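Local coordinates for GAF domain/HD domain protein (Geobacter sulfurreducens, PDB 3EEA) that is of unknown function but consists of a GAF domain from a longer protein that also carries an HD domain and may have phosphatase activity, at residues K30-A35 against A127-N132; T88-S93 against L107-V112; M114-Q119 against H149-V154. All coordinates share one frame; numbering follows the deposited sequence.

Contact 1 of 3, residues K30-A35 against A127-N132; sequences KTRWIA and ARTRDN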
loop_
_atom_site.group_PDB
_atom_site.type_symbol
_atom_site.label_atom_id
_atom_site.label_comp_id
_atom_site.label_asym_id
_atom_site.label_seq_id
_atom_site.Cartn_x
_atom_site.Cartn_y
_atom_site.Cartn_z
ATOM N N LYS A 30 8.681 -2.108 11.325
ATOM C CA LYS A 30 10.115 -1.983 11.687
ATOM C C LYS A 30 10.877 -3.217 11.183
ATOM O O LYS A 30 10.530 -4.369 11.493
ATOM C CB LYS A 30 10.287 -1.816 13.210
ATOM C CG LYS A 30 9.722 -0.490 13.688
ATOM C CD LYS A 30 9.839 -0.263 15.217
ATOM C CE LYS A 30 9.265 1.121 15.635
ATOM N NZ LYS A 30 9.350 1.345 17.126
ATOM N N THR A 31 11.905 -2.974 10.376
ATOM C CA THR A 31 12.679 -4.053 9.778
ATOM C C THR A 31 14.140 -3.623 9.631
ATOM O O THR A 31 14.432 -2.416 9.491
ATOM C CB THR A 31 12.129 -4.376 8.332
ATOM O OG1 THR A 31 12.458 -3.301 7.434
ATOM C CG2 THR A 31 10.655 -4.524 8.331
ATOM N N ARG A 32 15.062 -4.573 9.674
ATOM C CA ARG A 32 16.452 -4.277 9.352
ATOM C C ARG A 32 16.661 -4.155 7.831
ATOM O O ARG A 32 17.319 -3.220 7.314
ATOM C CB ARG A 32 17.298 -5.360 9.951
ATOM C CG ARG A 32 18.788 -5.221 9.771
ATOM C CD ARG A 32 19.447 -6.448 10.286
ATOM N NE ARG A 32 20.873 -6.430 10.011
ATOM C CZ ARG A 32 21.771 -5.817 10.788
ATOM N NH1 ARG A 32 21.379 -5.131 11.866
ATOM N NH2 ARG A 32 23.057 -5.858 10.461
ATOM N N TRP A 33 16.134 -5.119 7.097
ATOM C CA TRP A 33 16.210 -5.056 5.653
ATOM C C TRP A 33 15.105 -5.878 4.990
ATOM O O TRP A 33 14.392 -6.639 5.685
ATOM C CB TRP A 33 17.554 -5.535 5.163
ATOM C CG TRP A 33 18.052 -6.813 5.627
ATOM C CD1 TRP A 33 19.153 -6.993 6.453
ATOM C CD2 TRP A 33 17.689 -8.151 5.167
ATOM N NE1 TRP A 33 19.402 -8.311 6.615
ATOM C CE2 TRP A 33 18.538 -9.057 5.843
ATOM C CE3 TRP A 33 16.676 -8.661 4.334
ATOM C CZ2 TRP A 33 18.446 -10.444 5.684
ATOM C CZ3 TRP A 33 16.574 -10.059 4.168
ATOM C CH2 TRP A 33 17.444 -10.936 4.863
ATOM N N ILE A 34 14.958 -5.633 3.693
ATOM C CA ILE A 34 14.005 -6.268 2.783
ATOM C C ILE A 34 14.734 -6.666 1.508
ATOM O O ILE A 34 15.557 -5.904 0.987
ATOM C CB ILE A 34 12.829 -5.311 2.398
ATOM C CG1 ILE A 34 12.230 -4.728 3.671
ATOM C CG2 ILE A 34 11.816 -6.048 1.489
ATOM C CD1 ILE A 34 10.969 -3.818 3.502
ATOM N N ALA A 35 14.504 -7.893 1.059
ATOM C CA ALA A 35 15.130 -8.429 -0.127
ATOM C C ALA A 35 14.045 -9.033 -1.031
ATOM O O ALA A 35 13.332 -9.941 -0.593
ATOM C CB ALA A 35 16.163 -9.488 0.258
ATOM N N ALA A 127 13.663 -8.957 7.401
ATOM C CA ALA A 127 14.491 -9.415 8.502
ATOM C C ALA A 127 14.561 -8.346 9.573
ATOM O O ALA A 127 14.585 -7.158 9.268
ATOM C CB ALA A 127 15.935 -9.734 8.001
ATOM N N ARG A 128 14.610 -8.801 10.804
ATOM C CA ARG A 128 15.125 -7.986 11.895
ATOM C C ARG A 128 15.909 -8.833 12.907
ATOM O O ARG A 128 15.863 -10.086 12.878
ATOM C CB ARG A 128 14.052 -7.095 12.523
ATOM C CG ARG A 128 12.859 -7.685 12.867
ATOM C CD ARG A 128 11.811 -6.577 13.083
ATOM N NE ARG A 128 10.764 -7.106 13.879
ATOM C CZ ARG A 128 9.490 -6.716 13.940
ATOM N NH1 ARG A 128 8.728 -7.406 14.745
ATOM N NH2 ARG A 128 8.966 -5.733 13.236
ATOM N N THR A 129 16.695 -8.156 13.755
ATOM C CA THR A 129 17.585 -8.888 14.646
ATOM C C THR A 129 16.740 -9.593 15.649
ATOM O O THR A 129 15.666 -9.101 16.001
ATOM C CB THR A 129 18.621 -7.976 15.316
ATOM O OG1 THR A 129 17.952 -6.860 15.910
ATOM C CG2 THR A 129 19.610 -7.473 14.250
ATOM N N ARG A 130 17.220 -10.757 16.081
ATOM C CA ARG A 130 16.478 -11.675 16.940
ATOM C C ARG A 130 16.262 -11.214 18.382
ATOM O O ARG A 130 15.535 -11.874 19.119
ATOM C CB ARG A 130 17.200 -13.025 17.022
ATOM C CG ARG A 130 17.241 -13.803 15.740
ATOM C CD ARG A 130 17.927 -15.142 15.962
ATOM N NE ARG A 130 17.039 -16.049 16.691
ATOM C CZ ARG A 130 17.270 -16.589 17.887
ATOM N NH1 ARG A 130 18.384 -16.355 18.554
ATOM N NH2 ARG A 130 16.354 -17.388 18.417
ATOM N N ASP A 131 16.917 -10.144 18.796
ATOM C CA ASP A 131 16.661 -9.569 20.136
ATOM C C ASP A 131 15.371 -8.717 20.136
ATOM O O ASP A 131 14.854 -8.385 21.195
ATOM C CB ASP A 131 17.866 -8.764 20.651
ATOM C CG ASP A 131 18.337 -7.731 19.669
ATOM O OD1 ASP A 131 18.015 -7.881 18.479
ATOM O OD2 ASP A 131 19.050 -6.793 20.060
ATOM N N ASN A 132 14.858 -8.399 18.946
ATOM C CA ASN A 132 13.551 -7.769 18.772
ATOM C C ASN A 132 12.449 -8.807 18.731
ATOM O O ASN A 132 12.707 -9.964 18.449
ATOM C CB ASN A 132 13.508 -6.981 17.463
ATOM C CG ASN A 132 14.385 -5.758 17.499
ATOM O OD1 ASN A 132 14.119 -4.821 18.249
ATOM N ND2 ASN A 132 15.445 -5.758 16.694
#
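Arg32 and Trp33 both face Ala127 in a classic beta bulge, where strand 33-39 begins to pair antiparallel with the end of strand 119-129 in the GAF sheet. The carbonyl oxygen of Ala127 accepts Arg32 N at 2.7 Å and, more weakly, Trp33 N, while Ala127 N donates to Trp33 O at 3.0 Å. Trp33 CG sits between the backbone N and the carbonyl carbon (chi1 51°). Ala127 CB rests over one face of the indole, 3.4 Å from the centroid of the six-membered ring, a CH-pi contact for which a lone methyl is well suited.

Arg128 reaches back to the residues before the paired backbone. Its extended chain carries NH2 to Lys30 O at 2.7 Å, in the guanidinium plane and on a carbonyl lone pair, with a straight N-H...O angle of 179°. A salt bridge from NH1 to Glu139 and a cation-pi contact with Phe135 also engage this guanidinium.

Arg32 crosses Thr129 at about a right angle, its NH1 3.8 Å from Thr129 CG2, and its NH2 makes a weak hydrogen bond to a bound polyether, probably from the crystallisation liquor. Thr129 opens a type I turn ending at Asn132, within which its OG1 donates to the syn lone pair of Asp131 OD1 at 2.8 Å.

Contact 2 of 3, residues T88-S93 against L107-V112; sequences TDPGSS and LCVLAV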
loop_
_atom_site.group_PDB
_atom_site.type_symbol
_atom_site.label_atom_id
_atom_site.label_comp_id
_atom_site.label_asym_id
_atom_site.label_seq_id
_atom_site.Cartn_x
_atom_site.Cartn_y
_atom_site.Cartn_z
ATOM N N THR A 88 12.355 -17.946 13.184
ATOM C CA THR A 88 12.745 -17.119 14.307
ATOM C C THR A 88 14.149 -17.471 14.804
ATOM O O THR A 88 14.704 -16.725 15.596
ATOM C CB THR A 88 11.706 -17.166 15.460
ATOM O OG1 THR A 88 11.592 -18.496 15.945
ATOM C CG2 THR A 88 10.326 -16.671 14.962
ATOM N N ASP A 89 14.720 -18.570 14.309
ATOM C CA ASP A 89 16.070 -18.998 14.672
ATOM C C ASP A 89 16.756 -19.638 13.446
ATOM O O ASP A 89 16.964 -20.860 13.384
ATOM C CB ASP A 89 15.997 -19.975 15.856
ATOM C CG ASP A 89 17.348 -20.190 16.549
ATOM O OD1 ASP A 89 18.367 -19.540 16.204
ATOM O OD2 ASP A 89 17.391 -21.043 17.461
ATOM N N PRO A 90 17.094 -18.810 12.447
ATOM C CA PRO A 90 17.658 -19.363 11.221
ATOM C C PRO A 90 18.988 -20.072 11.440
ATOM O O PRO A 90 19.235 -21.101 10.813
ATOM C CB PRO A 90 17.830 -18.132 10.310
ATOM C CG PRO A 90 16.975 -17.075 10.901
ATOM C CD PRO A 90 16.930 -17.349 12.373
ATOM N N GLY A 91 19.824 -19.530 12.325
ATOM C CA GLY A 91 21.104 -20.150 12.671
ATOM C C GLY A 91 21.037 -21.665 12.846
ATOM O O GLY A 91 21.889 -22.410 12.334
ATOM N N SER A 92 20.004 -22.125 13.544
ATOM C CA SER A 92 19.884 -23.526 13.908
ATOM C C SER A 92 18.854 -24.278 13.072
ATOM O O SER A 92 18.382 -25.322 13.475
ATOM C CB SER A 92 19.487 -23.608 15.381
ATOM O OG SER A 92 18.311 -22.855 15.604
ATOM N N SER A 93 18.511 -23.750 11.901
ATOM C CA SER A 93 17.451 -24.325 11.081
ATOM C C SER A 93 18.025 -25.229 9.998
ATOM O O SER A 93 18.874 -24.812 9.205
ATOM C CB SER A 93 16.645 -23.221 10.410
ATOM O OG SER A 93 15.708 -23.769 9.521
ATOM N N LEU A 107 19.127 -13.116 12.979
ATOM C CA LEU A 107 17.916 -12.517 12.392
ATOM C C LEU A 107 16.649 -13.367 12.541
ATOM O O LEU A 107 16.731 -14.579 12.620
ATOM C CB LEU A 107 18.192 -12.205 10.905
ATOM C CG LEU A 107 19.358 -11.280 10.531
ATOM C CD1 LEU A 107 19.618 -11.245 8.996
ATOM C CD2 LEU A 107 19.189 -9.846 10.994
ATOM N N CYS A 108 15.499 -12.701 12.677
ATOM C CA CYS A 108 14.188 -13.300 12.517
ATOM C C CYS A 108 13.852 -13.022 11.034
ATOM O O CYS A 108 13.954 -11.863 10.619
ATOM C CB CYS A 108 13.189 -12.587 13.443
ATOM S SG CYS A 108 11.470 -13.046 13.083
ATOM N N VAL A 109 13.483 -14.047 10.254
ATOM C CA VAL A 109 13.230 -13.849 8.791
ATOM C C VAL A 109 11.838 -14.290 8.378
ATOM O O VAL A 109 11.400 -15.406 8.663
ATOM C CB VAL A 109 14.287 -14.501 7.889
ATOM C CG1 VAL A 109 13.941 -14.230 6.388
ATOM C CG2 VAL A 109 15.725 -14.025 8.270
ATOM N N LEU A 110 11.112 -13.349 7.780
ATOM C CA LEU A 110 9.812 -13.604 7.270
ATOM C C LEU A 110 9.911 -13.721 5.742
ATOM O O LEU A 110 10.442 -12.821 5.092
ATOM C CB LEU A 110 8.872 -12.494 7.666
ATOM C CG LEU A 110 7.485 -12.515 7.088
ATOM C CD1 LEU A 110 6.643 -13.653 7.684
ATOM C CD2 LEU A 110 6.803 -11.143 7.319
ATOM N N ALA A 111 9.400 -14.817 5.205
ATOM C CA ALA A 111 9.402 -15.107 3.752
ATOM C C ALA A 111 7.961 -15.060 3.233
ATOM O O ALA A 111 7.139 -15.895 3.615
ATOM C CB ALA A 111 9.992 -16.485 3.532
ATOM N N VAL A 112 7.657 -14.097 2.380
ATOM C CA VAL A 112 6.317 -13.893 1.866
ATOM C C VAL A 112 6.320 -14.069 0.340
ATOM O O VAL A 112 6.949 -13.282 -0.403
ATOM C CB VAL A 112 5.751 -12.528 2.229
ATOM C CG1 VAL A 112 4.336 -12.384 1.669
ATOM C CG2 VAL A 112 5.747 -12.339 3.761
#
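Pro90 turns its ring toward Leu107 and Val109 at the point where the chain, having left strand 85-87 at the margin of the antiparallel GAF sheet, runs on as a loop past the start of strand 107-116. The closely packed part of the contact is this ring. Pro90 CG lies 4.2 Å from Val109 CG2, and Leu96 and Leu104 also touch the proline, which joins a small apolar cluster. CD is modelled too near Leu107 O for the detail of that approach to be trusted. A compact, rigid ring suits a buried bend, since it fills space and needs no polar partner for its nitrogen. An alanine here would probably open a gap beside Val109 CG2, where CG had been, and let the backbone turn more freely as the loop leaves the sheet. The side chain of Leu107 leads away from the loop to pack on Arg32 and Ala127, and it comes about 4 Å from the bound polyether.

The other side is looser, and there Thr88 is exposed to solvent while Cys108 stays buried. The CB of Thr88 points away from the strand, yet its methyl CG2 comes to 4.2 Å from Cys108 SG. Cys108 also packs on Met86. Thr88 O accepts a hydrogen bond from Arg130 NE. Beyond, Asp89 and Ser92 are polar residues on the more exposed part of the loop: Ser92 OG donates to Asp89 OD2 at 2.8 Å, arriving from above the carboxylate plane.

Contact 3 of 3, residues M114-Q119 against H149-V154; sequences MVVRTQ and HAALVV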
loop_
_atom_site.group_PDB
_atom_site.type_symbol
_atom_site.label_atom_id
_atom_site.label_comp_id
_atom_site.label_asym_id
_atom_site.label_seq_id
_atom_site.Cartn_x
_atom_site.Cartn_y
_atom_site.Cartn_z
ATOM N N MET A 114 5.175 -13.814 -3.440
ATOM C CA MET A 114 4.338 -12.924 -4.294
ATOM C C MET A 114 3.436 -13.857 -5.099
ATOM O O MET A 114 3.893 -14.586 -5.979
ATOM C CB MET A 114 5.214 -12.064 -5.206
ATOM C CG MET A 114 6.218 -11.167 -4.495
ATOM S SD MET A 114 7.317 -10.202 -5.660
ATOM C CE MET A 114 6.076 -9.697 -6.803
ATOM N N VAL A 115 2.155 -13.883 -4.750
ATOM C CA VAL A 115 1.213 -14.802 -5.338
ATOM C C VAL A 115 0.116 -14.012 -6.075
ATOM O O VAL A 115 -0.458 -13.012 -5.547
ATOM C CB VAL A 115 0.532 -15.624 -4.235
ATOM C CG1 VAL A 115 -0.527 -16.538 -4.825
ATOM C CG2 VAL A 115 1.552 -16.408 -3.435
ATOM N N VAL A 116 -0.128 -14.436 -7.294
ATOM C CA VAL A 116 -1.215 -13.911 -8.097
ATOM C C VAL A 116 -2.029 -15.081 -8.548
ATOM O O VAL A 116 -1.535 -15.983 -9.289
ATOM C CB VAL A 116 -0.690 -13.119 -9.303
ATOM C CG1 VAL A 116 -1.845 -12.589 -10.190
ATOM C CG2 VAL A 116 0.085 -11.974 -8.772
ATOM N N ARG A 117 -3.253 -15.067 -8.018
ATOM C CA ARG A 117 -4.200 -16.145 -8.118
ATOM C C ARG A 117 -3.510 -17.359 -7.533
ATOM O O ARG A 117 -3.186 -17.328 -6.326
ATOM C CB ARG A 117 -4.705 -16.275 -9.552
ATOM C CG ARG A 117 -5.806 -15.228 -9.751
ATOM C CD ARG A 117 -6.089 -14.868 -11.183
ATOM N NE ARG A 117 -7.245 -13.965 -11.189
ATOM C CZ ARG A 117 -7.551 -13.110 -12.163
ATOM N NH1 ARG A 117 -6.793 -13.017 -13.253
ATOM N NH2 ARG A 117 -8.629 -12.343 -12.042
ATOM N N THR A 118 -3.200 -18.362 -8.339
ATOM C CA THR A 118 -2.617 -19.583 -7.757
ATOM C C THR A 118 -1.104 -19.702 -7.917
ATOM O O THR A 118 -0.520 -20.714 -7.491
ATOM C CB THR A 118 -3.230 -20.827 -8.438
ATOM O OG1 THR A 118 -2.786 -20.878 -9.795
ATOM C CG2 THR A 118 -4.761 -20.771 -8.394
ATOM N N GLN A 119 -0.499 -18.719 -8.590
ATOM C CA GLN A 119 0.880 -18.780 -9.033
ATOM C C GLN A 119 1.841 -17.900 -8.204
ATOM O O GLN A 119 1.506 -16.774 -7.876
ATOM C CB GLN A 119 0.925 -18.315 -10.474
ATOM C CG GLN A 119 0.143 -19.266 -11.398
ATOM C CD GLN A 119 0.728 -20.670 -11.362
ATOM O OE1 GLN A 119 0.142 -21.609 -10.780
ATOM N NE2 GLN A 119 1.909 -20.823 -11.957
ATOM N N HIS A 149 -0.904 -6.847 -3.276
ATOM C CA HIS A 149 -1.201 -5.775 -4.181
ATOM C C HIS A 149 -0.126 -5.563 -5.254
ATOM O O HIS A 149 -0.444 -5.386 -6.454
ATOM C CB HIS A 149 -1.415 -4.471 -3.424
ATOM C CG HIS A 149 -2.504 -4.522 -2.423
ATOM N ND1 HIS A 149 -2.613 -3.589 -1.411
ATOM C CD2 HIS A 149 -3.496 -5.420 -2.226
ATOM C CE1 HIS A 149 -3.629 -3.917 -0.637
ATOM N NE2 HIS A 149 -4.190 -5.010 -1.111
ATOM N N ALA A 150 1.146 -5.525 -4.814
ATOM C CA ALA A 150 2.273 -5.332 -5.700
ATOM C C ALA A 150 2.382 -6.476 -6.668
ATOM O O ALA A 150 2.654 -6.249 -7.883
ATOM C CB ALA A 150 3.640 -5.152 -4.883
ATOM N N ALA A 151 2.146 -7.715 -6.207
ATOM C CA ALA A 151 2.217 -8.870 -7.067
ATOM C C ALA A 151 1.217 -8.787 -8.217
ATOM O O ALA A 151 1.557 -9.118 -9.363
ATOM C CB ALA A 151 2.001 -10.210 -6.256
ATOM N N LEU A 152 -0.001 -8.337 -7.942
ATOM C CA LEU A 152 -1.030 -8.248 -8.967
ATOM C C LEU A 152 -0.649 -7.222 -10.059
ATOM O O LEU A 152 -0.763 -7.464 -11.301
ATOM C CB LEU A 152 -2.330 -7.842 -8.293
ATOM C CG LEU A 152 -3.535 -7.572 -9.137
ATOM C CD1 LEU A 152 -3.837 -8.808 -9.998
ATOM C CD2 LEU A 152 -4.705 -7.302 -8.074
ATOM N N VAL A 153 -0.149 -6.095 -9.590
ATOM C CA VAL A 153 0.331 -5.033 -10.474
ATOM C C VAL A 153 1.473 -5.540 -11.357
ATOM O O VAL A 153 1.451 -5.328 -12.596
ATOM C CB VAL A 153 0.792 -3.776 -9.699
ATOM C CG1 VAL A 153 1.420 -2.734 -10.692
ATOM C CG2 VAL A 153 -0.420 -3.076 -8.980
ATOM N N VAL A 154 2.469 -6.148 -10.729
ATOM C CA VAL A 154 3.678 -6.669 -11.433
ATOM C C VAL A 154 3.258 -7.710 -12.448
ATOM O O VAL A 154 3.713 -7.692 -13.599
ATOM C CB VAL A 154 4.753 -7.227 -10.462
ATOM C CG1 VAL A 154 5.882 -7.988 -11.272
ATOM C CG2 VAL A 154 5.384 -6.047 -9.671
#
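Helix-on-sheet packing joins Met114 and Val116, at the end of strand 107-116, to Ala151 on the long helix 137-158. The short axes approach to 7.1 Å and cross at -60°, a closeness that a small residue such as alanine permits. Ala151 CB points at the strand and meets both of its inward-facing residues, Met114 CB at 3.9 Å and Val116 CG2 at 3.6 Å. The methionine chain is flexible enough to follow the helix surface: it runs straight to SD and then bends (chi3 44°), bringing CE to 4.0 Å from Ala151 CA. Val116 presents both branches. Its CG2, anti to its own carbonyl carbon, lies against the helix backbone, 3.3 Å from Ala151 O, while CG1 faces Leu152 CD1 more loosely at 4.3 Å.

Strands 107-116 and 119-129 form a beta hairpin, joined by a two-residue type II' turn with Arg117 and Thr118 at its corners. Val116 N donates to Gln119 O at 2.9 Å and Gln119 N returns a bond to Val116 O, so the valine that packs on the helix is also the last residue of the strand and the first of the turn. The arginine and threonine corners are exposed, as suits their polar side chains, and Thr118 O accepts a hydrogen bond from Arg82 NE. Other residues reach the second subunit: Val115, whose CB points away from the helix, packs on Leu11 of that chain, Leu152 on its Met157, and the His149 ring meets His149 of the second subunit with the planes at about 45°.

Overall arrangement
From the N terminus, the chain leaves helix 14-28 and enters contact 1 at 30-35, which closes only when 127-132, at the end of strand 119-129, returns beside it. Inside that large loop lies contact 2, a short closure from 88-93 to 107-112 around helix 98-103. The same strand then runs on into 114-119, where contact 3 opens; its partner, 149-154, follows the end of contact 1, so contacts 1 and 3 cross, whereas 2 and 3 stand in series. Contacts 1 and 2 touch, through Arg128 O and Cys108 N among others, and share one end of the sheet. Contact 3, centred about 24 Å from either centre, ties the other end to helix 137-158.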